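Long-range contacts in RmpD (Hexulose-6-phosphate synthase) (Streptococcus mutans, PDB 3EXS), which is a TIM-barrel protein of the HUMPS family that holds ribulose-5-phosphate at the C-terminal end of its barrel strands: residues L8-D13 against N29-I34; R170-G175 against T192-R197. All blocks are in the same frame, centred on the assembly; numbering follows the deposited sequence.

Contact 1: residues L8-D13 against N29-I34; sequences LQVALD and NEVDVI. With 5RP (ribulose-5-phosphate), chain E.
Asp32 brings its carboxylate alongside Leu8 N through a chi1 of -51°, which sets CG beside its own backbone N and anti to the carbonyl carbon. Its OD2 then takes the N-H of Leu8 on the anti lone pair, with Leu8 N to Asp32 OD2 at 2.7 Å. The bond is almost straight (177°). The carbonyl of Leu8 is held as well. Leu8 O accepts from Asp32 N at 2.8 Å, in the carbonyl plane, and from Val33 N at 3.1 Å, tilted from it. Asp32 thus grips both the N-H and the C=O of one residue, just where strand 33-36 begins.

This is the first beta-alpha-beta unit of the TIM barrel. Helix 17-27 joins the two parallel strands, and Val10 N bonds to Val33 O at 3.2 Å. On the barrel-interior face, Gln9 is extended, with CG anti to its backbone N (chi1 168°), and its OE1 rests 3.4 Å from Val33 CG1. Gln9 NE2 is hydrogen-bonded to Glu35 OE1 on the neighbouring strand. Facing the helix layer are Val10, Leu12 and Ile34, with Leu12 CD1 3.8 Å from Ile34 CG2. Leu8 CD2 meets Val31 CG1 at 3.7 Å. Past the strand end, Asp13 OD2 lies 2.9 Å from O4 of ribulose-5-phosphate.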
# COMPACT_ATOMS: atom_id res chain seq x y z
N LEU A 8 -11.25 17.17 -12.45
CA LEU A 8 -10.04 16.60 -13.05
C LEU A 8 -8.93 16.45 -11.97
O LEU A 8 -8.60 17.42 -11.25
CB LEU A 8 -9.56 17.42 -14.23
CG LEU A 8 -8.24 16.93 -14.82
CD1 LEU A 8 -8.40 15.56 -15.47
CD2 LEU A 8 -7.66 17.94 -15.79
N GLN A 9 -8.37 15.24 -11.87
CA GLN A 9 -7.29 14.98 -10.93
C GLN A 9 -6.06 14.48 -11.67
O GLN A 9 -6.20 13.64 -12.56
CB GLN A 9 -7.76 13.95 -9.89
CG GLN A 9 -6.71 13.33 -9.00
CD GLN A 9 -7.36 12.50 -7.91
OE1 GLN A 9 -8.51 12.75 -7.53
NE2 GLN A 9 -6.64 11.49 -7.41
N VAL A 10 -4.88 15.00 -11.35
CA VAL A 10 -3.63 14.43 -11.86
C VAL A 10 -3.00 13.50 -10.79
O VAL A 10 -2.93 13.87 -9.60
CB VAL A 10 -2.59 15.48 -12.35
CG1 VAL A 10 -2.12 16.38 -11.22
CG2 VAL A 10 -1.40 14.81 -13.02
N ALA A 11 -2.60 12.30 -11.23
CA ALA A 11 -1.83 11.38 -10.41
C ALA A 11 -0.33 11.60 -10.63
O ALA A 11 0.17 11.39 -11.76
CB ALA A 11 -2.19 9.96 -10.74
N LEU A 12 0.37 12.01 -9.57
CA LEU A 12 1.81 12.13 -9.62
C LEU A 12 2.41 10.79 -9.20
O LEU A 12 2.49 10.48 -8.00
CB LEU A 12 2.33 13.30 -8.74
CG LEU A 12 1.67 14.69 -8.92
CD1 LEU A 12 2.08 15.70 -7.86
CD2 LEU A 12 1.91 15.25 -10.29
N ASP A 13 2.82 10.02 -10.21
CA ASP A 13 3.32 8.64 -10.02
C ASP A 13 4.81 8.49 -10.26
O ASP A 13 5.31 7.37 -10.44
CB ASP A 13 2.55 7.65 -10.90
CG ASP A 13 1.17 7.38 -10.37
OD1 ASP A 13 0.88 7.79 -9.23
OD2 ASP A 13 0.36 6.77 -11.10
N ASN A 29 -2.70 24.53 -11.97
CA ASN A 29 -3.83 25.44 -12.15
C ASN A 29 -4.88 24.92 -13.12
O ASN A 29 -6.04 25.31 -13.03
CB ASN A 29 -3.35 26.83 -12.54
CG ASN A 29 -2.39 27.41 -11.52
OD1 ASN A 29 -2.58 27.26 -10.29
ND2 ASN A 29 -1.33 28.05 -12.02
N GLU A 30 -4.47 24.05 -14.03
CA GLU A 30 -5.40 23.31 -14.88
C GLU A 30 -6.26 22.20 -14.23
O GLU A 30 -7.17 21.72 -14.91
CB GLU A 30 -4.63 22.67 -16.04
CG GLU A 30 -3.73 23.61 -16.79
CD GLU A 30 -4.49 24.78 -17.39
OE1 GLU A 30 -5.46 24.52 -18.14
OE2 GLU A 30 -4.12 25.94 -17.12
N VAL A 31 -5.95 21.76 -13.00
CA VAL A 31 -6.65 20.60 -12.39
C VAL A 31 -7.39 20.98 -11.12
O VAL A 31 -7.07 22.00 -10.49
CB VAL A 31 -5.73 19.34 -12.05
CG1 VAL A 31 -5.10 18.72 -13.30
CG2 VAL A 31 -4.66 19.68 -11.03
N ASP A 32 -8.32 20.13 -10.70
CA ASP A 32 -9.08 20.40 -9.48
C ASP A 32 -8.52 19.70 -8.24
O ASP A 32 -8.76 20.15 -7.12
CB ASP A 32 -10.55 20.00 -9.67
CG ASP A 32 -11.14 20.59 -10.92
OD1 ASP A 32 -11.33 21.81 -10.94
OD2 ASP A 32 -11.38 19.85 -11.90
N VAL A 33 -7.81 18.60 -8.46
CA VAL A 33 -7.28 17.77 -7.40
C VAL A 33 -5.86 17.38 -7.78
O VAL A 33 -5.63 16.97 -8.90
CB VAL A 33 -8.14 16.47 -7.22
CG1 VAL A 33 -7.65 15.68 -6.00
CG2 VAL A 33 -9.64 16.77 -7.08
N ILE A 34 -4.91 17.50 -6.85
CA ILE A 34 -3.56 16.99 -7.05
C ILE A 34 -3.30 15.75 -6.16
O ILE A 34 -3.50 15.81 -4.95
CB ILE A 34 -2.52 18.06 -6.76
CG1 ILE A 34 -2.56 19.12 -7.85
CG2 ILE A 34 -1.10 17.49 -6.69
CD1 ILE A 34 -1.96 20.43 -7.37
C2 5RP E . -2.11 3.17 -9.68
C3 5RP E . -2.52 4.44 -10.39
C5 5RP E . -3.56 4.47 -11.48
O13 5RP E . -3.45 3.46 -12.49
C6 5RP E . -3.29 5.83 -12.09
O14 5RP E . -3.89 6.77 -11.21
C7 5RP E . -3.88 6.01 -13.45
O8 5RP E . -2.85 6.68 -14.14
P9 5RP E . -2.76 6.40 -15.71
O12 5RP E . -3.25 4.97 -15.89
O11 5RP E . -1.29 6.58 -16.05
O10 5RP E . -3.73 7.44 -16.24
O4 5RP E . -2.02 5.52 -10.05
O1 5RP E . -2.92 3.05 -8.51

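Contact 2: residues R170-G175 against T192-R197; sequences RVSVTG and TFIAGR. With 5RP (ribulose-5-phosphate), chain E.
The seventh and eighth strands of the TIM barrel run parallel here, and their C-terminal ends form part of the phosphate site, as is common in phosphate-binding barrels of this kind. Two backbone bonds join the strands. Val173 N donates to Thr192 O at 3.0 Å, and Ile194 N donates to Val173 O, also at 3.0 Å. Val173 and Phe193 lie side by side and point the same way, away from the barrel interior. The Val173 CG2 methyl meets the Phe193 ring obliquely near CD1, and the ring also meets Trp220. Ser172, Thr174, Thr192 and Ile194 are on the inner face, where Ser172 OG packs against Thr192 CB.

Thr174 carries its OG1 anti to the backbone N (chi1 -167°), which points the hydroxyl across to the next strand. Thr174 OG1 donates to Ile194 O at 2.8 Å, from 39° above the carbonyl plane. The same OG1 takes a weak hydrogen bond from O14 of ribulose-5-phosphate. A water reaches the same carbonyl, at 2.7 Å from Ile194 O. It accepts from Gly175 N at 2.8 Å and donates to the phosphate O10 of ribulose-5-phosphate at 2.6 Å.

The chain then delivers two N-H groups directly. Gly196 N bonds to phosphate O10 at 3.0 Å, and Arg197 N bonds to O11 at 2.9 Å, nearly straight at 170°. Gly196 is the N-cap of helix 197-200. Arg197 bends at chi3 and brings one face of its guanidinium over O11. From these two segments the phosphate receives two backbone N-H groups, a bridging water and the guanidinium of Arg197. The helix start and the arginine would probably both help to stabilise its negative charge.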
# COMPACT_ATOMS: atom_id res chain seq x y z
N ARG A 170 -19.55 8.83 -4.27
CA ARG A 170 -18.89 9.64 -5.28
C ARG A 170 -17.74 8.82 -5.86
O ARG A 170 -16.72 8.69 -5.23
CB ARG A 170 -18.37 10.95 -4.68
CG ARG A 170 -19.43 12.03 -4.48
CD ARG A 170 -18.99 13.05 -3.38
NE ARG A 170 -19.03 12.43 -2.04
CZ ARG A 170 -18.14 12.65 -1.07
NH1 ARG A 170 -17.11 13.49 -1.27
NH2 ARG A 170 -18.26 12.02 0.11
N VAL A 171 -17.95 8.24 -7.04
CA VAL A 171 -16.95 7.40 -7.73
C VAL A 171 -15.96 8.23 -8.53
O VAL A 171 -16.37 9.12 -9.30
CB VAL A 171 -17.64 6.44 -8.73
CG1 VAL A 171 -16.64 5.49 -9.40
CG2 VAL A 171 -18.71 5.67 -8.05
N SER A 172 -14.67 7.93 -8.34
CA SER A 172 -13.57 8.41 -9.19
C SER A 172 -13.23 7.31 -10.20
O SER A 172 -13.24 6.14 -9.85
CB SER A 172 -12.30 8.75 -8.38
OG SER A 172 -12.45 9.90 -7.55
N VAL A 173 -12.94 7.68 -11.45
CA VAL A 173 -12.57 6.69 -12.46
C VAL A 173 -11.19 6.97 -13.01
O VAL A 173 -10.84 8.11 -13.29
CB VAL A 173 -13.60 6.55 -13.67
CG1 VAL A 173 -15.03 6.32 -13.17
CG2 VAL A 173 -13.55 7.74 -14.57
N THR A 174 -10.42 5.92 -13.19
CA THR A 174 -9.03 6.07 -13.59
C THR A 174 -8.54 4.82 -14.31
O THR A 174 -9.22 3.78 -14.26
CB THR A 174 -8.15 6.40 -12.38
OG1 THR A 174 -6.88 6.84 -12.84
CG2 THR A 174 -7.98 5.17 -11.46
N GLY A 175 -7.38 4.92 -14.97
CA GLY A 175 -6.80 3.79 -15.72
C GLY A 175 -6.71 4.09 -17.20
O GLY A 175 -7.69 3.97 -17.93
N THR A 192 -14.97 12.35 -10.27
CA THR A 192 -13.60 12.77 -10.57
C THR A 192 -13.01 11.83 -11.59
O THR A 192 -13.23 10.62 -11.49
CB THR A 192 -12.68 12.71 -9.31
OG1 THR A 192 -13.09 13.69 -8.36
CG2 THR A 192 -11.25 12.96 -9.67
N PHE A 193 -12.29 12.37 -12.57
CA PHE A 193 -11.49 11.56 -13.49
C PHE A 193 -10.05 11.75 -13.12
O PHE A 193 -9.56 12.88 -12.99
CB PHE A 193 -11.66 11.99 -14.94
CG PHE A 193 -13.02 11.75 -15.49
CD1 PHE A 193 -13.32 10.56 -16.10
CD2 PHE A 193 -14.00 12.73 -15.41
CE1 PHE A 193 -14.61 10.33 -16.62
CE2 PHE A 193 -15.28 12.51 -15.94
CZ PHE A 193 -15.58 11.32 -16.54
N ILE A 194 -9.35 10.65 -12.92
CA ILE A 194 -7.97 10.73 -12.53
C ILE A 194 -7.12 10.41 -13.73
O ILE A 194 -7.15 9.29 -14.25
CB ILE A 194 -7.67 9.77 -11.37
CG1 ILE A 194 -8.55 10.08 -10.17
CG2 ILE A 194 -6.20 9.87 -10.99
CD1 ILE A 194 -8.44 9.08 -9.07
N ALA A 195 -6.34 11.39 -14.17
CA ALA A 195 -5.40 11.14 -15.25
C ALA A 195 -3.98 11.22 -14.72
O ALA A 195 -3.59 12.22 -14.09
CB ALA A 195 -5.61 12.14 -16.41
N GLY A 196 -3.24 10.13 -14.95
CA GLY A 196 -1.81 10.09 -14.73
C GLY A 196 -1.06 10.36 -16.02
O GLY A 196 -0.91 11.52 -16.42
N ARG A 197 -0.60 9.30 -16.68
CA ARG A 197 0.28 9.40 -17.85
C ARG A 197 -0.22 10.24 -19.03
O ARG A 197 0.58 10.81 -19.78
CB ARG A 197 0.72 8.01 -18.32
CG ARG A 197 1.88 7.41 -17.49
CD ARG A 197 2.10 5.95 -17.86
NE ARG A 197 0.83 5.25 -17.83
CZ ARG A 197 0.56 4.17 -17.09
NH1 ARG A 197 1.49 3.62 -16.31
NH2 ARG A 197 -0.65 3.64 -17.15
C2 5RP E . -2.11 3.17 -9.68
C3 5RP E . -2.52 4.44 -10.39
C5 5RP E . -3.56 4.47 -11.48
O13 5RP E . -3.45 3.46 -12.49
C6 5RP E . -3.29 5.83 -12.09
O14 5RP E . -3.89 6.77 -11.21
C7 5RP E . -3.88 6.01 -13.45
O8 5RP E . -2.85 6.68 -14.14
P9 5RP E . -2.76 6.40 -15.71
O12 5RP E . -3.25 4.97 -15.89
O11 5RP E . -1.29 6.58 -16.05
O10 5RP E . -3.73 7.44 -16.24
O4 5RP E . -2.02 5.52 -10.05
O1 5RP E . -2.92 3.05 -8.51
O HOH W 1 -6.29 7.31 -15.94

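How the contacts relate
The centres of contacts 1 and 2 lie 10 Å apart, and strand 7-12 meets strand 192-195 where the barrel closes. Gln9 links them. Gln9 O lies 2.8 Å from Ala195 N and Gln9 N lies 2.9 Å from Phe193 O, both probable hydrogen bonds. Gln9 NE2 also packs against Ile194 CD1 at 3.4 Å. The residues of 8-13 thus have 29-34 on one flank and 192-197 on the other. Both contacts reach ribulose-5-phosphate. They meet at its hydroxyl O14, which lies 3.6 Å from Ala11 CB and 3.9 Å from Ile194 CG2; beyond it contact 2 binds the phosphate. Lys66, Tyr119 and Gly176 add further hydrogen bonds to the ligand.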